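Local coordinates for protein putative 5-dehydro-2-deoxygluconokinase (Bacillus halodurans C-125, PDB 2QCV) that probably phosphorylates 5-dehydro-2-deoxy-D-gluconate with ATP, a step of myo-inositol degradation, as a PfkB-family carbohydrate kinase, at residues A[18-23]-A[74-79]. Numbering follows the deposited sequence.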
loop_
_atom_site.group_PDB
_atom_site.type_symbol
_atom_site.label_atom_id
_atom_site.label_comp_id
_atom_site.label_asym_id
_atom_site.label_seq_id
_atom_site.Cartn_x
_atom_site.Cartn_y
_atom_site.Cartn_z
ATOM N N GLY A 18 -21.428 8.533 7.371
ATOM C CA GLY A 18 -20.490 8.499 6.264
ATOM C C GLY A 18 -19.640 9.763 6.234
ATOM O O GLY A 18 -19.033 10.125 7.234
ATOM N N ARG A 19 -19.586 10.394 5.058
ATOM C CA ARG A 19 -18.624 11.467 4.772
ATOM C C ARG A 19 -19.104 12.860 5.127
ATOM O O ARG A 19 -20.177 13.313 4.673
ATOM C CB ARG A 19 -18.292 11.478 3.274
ATOM C CG ARG A 19 -17.390 12.613 2.829
ATOM C CD ARG A 19 -16.921 12.359 1.367
ATOM N NE ARG A 19 -15.969 11.253 1.387
ATOM C CZ ARG A 19 -15.667 10.461 0.360
ATOM N NH1 ARG A 19 -16.191 10.661 -0.847
ATOM N NH2 ARG A 19 -14.796 9.480 0.556
ATOM N N ALA A 20 -18.244 13.570 5.854
ATOM C CA ALA A 20 -18.297 15.020 5.983
ATOM C C ALA A 20 -16.929 15.512 5.533
ATOM O O ALA A 20 -15.893 15.089 6.079
ATOM C CB ALA A 20 -18.589 15.458 7.406
ATOM N N CYS A 21 -16.899 16.327 4.476
ATOM C CA CYS A 21 -15.625 16.751 3.938
ATOM C C CYS A 21 -15.655 18.249 3.616
ATOM O O CYS A 21 -16.529 18.975 4.063
ATOM C CB CYS A 21 -15.289 15.893 2.715
ATOM S SG CYS A 21 -16.407 16.101 1.417
ATOM N N ILE A 22 -14.649 18.700 2.886
ATOM C CA ILE A 22 -14.552 20.095 2.451
ATOM C C ILE A 22 -14.897 20.205 0.982
ATOM O O ILE A 22 -14.325 19.514 0.132
ATOM C CB ILE A 22 -13.141 20.637 2.667
ATOM C CG1 ILE A 22 -12.790 20.589 4.170
ATOM C CG2 ILE A 22 -12.994 22.121 2.110
ATOM C CD1 ILE A 22 -13.696 21.489 5.000
ATOM N N ASP A 23 -15.808 21.116 0.687
ATOM C CA ASP A 23 -16.053 21.550 -0.679
ATOM C C ASP A 23 -15.370 22.915 -0.869
ATOM O O ASP A 23 -15.455 23.815 -0.014
ATOM C CB ASP A 23 -17.537 21.696 -0.951
ATOM C CG ASP A 23 -18.249 20.362 -1.163
ATOM O OD1 ASP A 23 -17.612 19.291 -1.138
ATOM O OD2 ASP A 23 -19.472 20.423 -1.348
ATOM N N ARG A 74 -11.724 20.377 12.236
ATOM C CA ARG A 74 -12.305 21.234 13.269
ATOM C C ARG A 74 -13.315 22.214 12.714
ATOM O O ARG A 74 -14.313 22.520 13.373
ATOM C CB ARG A 74 -11.231 21.959 14.059
ATOM C CG ARG A 74 -10.367 21.012 14.817
ATOM C CD ARG A 74 -9.447 21.716 15.776
ATOM N NE ARG A 74 -8.371 22.479 15.131
ATOM C CZ ARG A 74 -7.188 21.982 14.766
ATOM N NH1 ARG A 74 -6.882 20.711 14.945
ATOM N NH2 ARG A 74 -6.288 22.788 14.236
ATOM N N PHE A 75 -13.087 22.699 11.498
ATOM C CA PHE A 75 -14.095 23.500 10.829
ATOM C C PHE A 75 -15.400 22.741 10.596
ATOM O O PHE A 75 -16.492 23.285 10.821
ATOM C CB PHE A 75 -13.582 24.049 9.504
ATOM C CG PHE A 75 -14.660 24.582 8.624
ATOM C CD1 PHE A 75 -15.280 25.791 8.904
ATOM C CD2 PHE A 75 -15.084 23.844 7.501
ATOM C CE1 PHE A 75 -16.297 26.260 8.102
ATOM C CE2 PHE A 75 -16.093 24.312 6.683
ATOM C CZ PHE A 75 -16.703 25.513 6.969
ATOM N N ILE A 76 -15.286 21.515 10.109
ATOM C CA ILE A 76 -16.459 20.676 9.832
ATOM C C ILE A 76 -17.242 20.498 11.135
ATOM O O ILE A 76 -18.451 20.702 11.158
ATOM C CB ILE A 76 -16.064 19.299 9.259
ATOM C CG1 ILE A 76 -15.641 19.394 7.776
ATOM C CG2 ILE A 76 -17.229 18.304 9.349
ATOM C CD1 ILE A 76 -14.741 18.276 7.280
ATOM N N GLU A 77 -16.557 20.156 12.226
ATOM C CA GLU A 77 -17.259 19.964 13.509
ATOM C C GLU A 77 -17.918 21.258 13.973
ATOM O O GLU A 77 -19.067 21.267 14.386
ATOM C CB GLU A 77 -16.303 19.450 14.601
ATOM C CG GLU A 77 -16.991 19.051 15.919
ATOM C CD GLU A 77 -17.390 20.220 16.805
ATOM O OE1 GLU A 77 -16.698 21.293 16.801
ATOM O OE2 GLU A 77 -18.426 20.089 17.518
ATOM N N SER A 78 -17.180 22.366 13.913
ATOM C CA SER A 78 -17.686 23.632 14.392
ATOM C C SER A 78 -18.857 24.156 13.575
ATOM O O SER A 78 -19.810 24.709 14.139
ATOM C CB SER A 78 -16.552 24.655 14.454
ATOM O OG SER A 78 -15.557 24.170 15.339
ATOM N N TYR A 79 -18.783 23.994 12.252
ATOM C CA TYR A 79 -19.857 24.395 11.363
ATOM C C TYR A 79 -21.132 23.572 11.608
ATOM O O TYR A 79 -22.228 24.123 11.763
ATOM C CB TYR A 79 -19.456 24.245 9.885
ATOM C CG TYR A 79 -20.563 24.750 8.983
ATOM C CD1 TYR A 79 -20.676 26.097 8.681
ATOM C CD2 TYR A 79 -21.535 23.898 8.501
ATOM C CE1 TYR A 79 -21.720 26.568 7.897
ATOM C CE2 TYR A 79 -22.578 24.362 7.728
ATOM C CZ TYR A 79 -22.667 25.705 7.438
ATOM O OH TYR A 79 -23.700 26.154 6.646
#
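Apolar packing carries the junction of segment 18-23 with helix 71-82, whose segment 74-79 runs almost perpendicular (89°) to strand 21-23. I76 buries the most surface of any residue in the contact. Its CG2, anti to the backbone N, meets A20 CB tip to tip at 3.7 Å, while the extended CG1 branch (chi2 157°) brings CD1 end-on to the carbonyls of A20 and C21. The torsions of I22 (chi1 -61°) carry its CD1 up to the helix, 4.0 Å from I76 CG1 and 3.7 Å from F75 CD2, at the ring edge and near the ring plane. Y79 CB, one helical turn on, lies over the rim of one face.

Polar atoms enter only as carbonyl oxygens against methyl: I76 CD1 sits 3.6 Å from A20 O and 3.7 Å from C21 O, and no hydrogen bond joins the segments. An alanine in place of I76 would probably loosen the join, since the contacts of CD1 and CG2 with A20 and C21 would be lost.

K41 makes a cation-pi contact with F75, which also packs on M37 of the second subunit. Shape and burial, rather than directional bonds, thus seat this helix of the large αβ domain against the start of the smaller β-sheet lid characteristic of PfkB kinases.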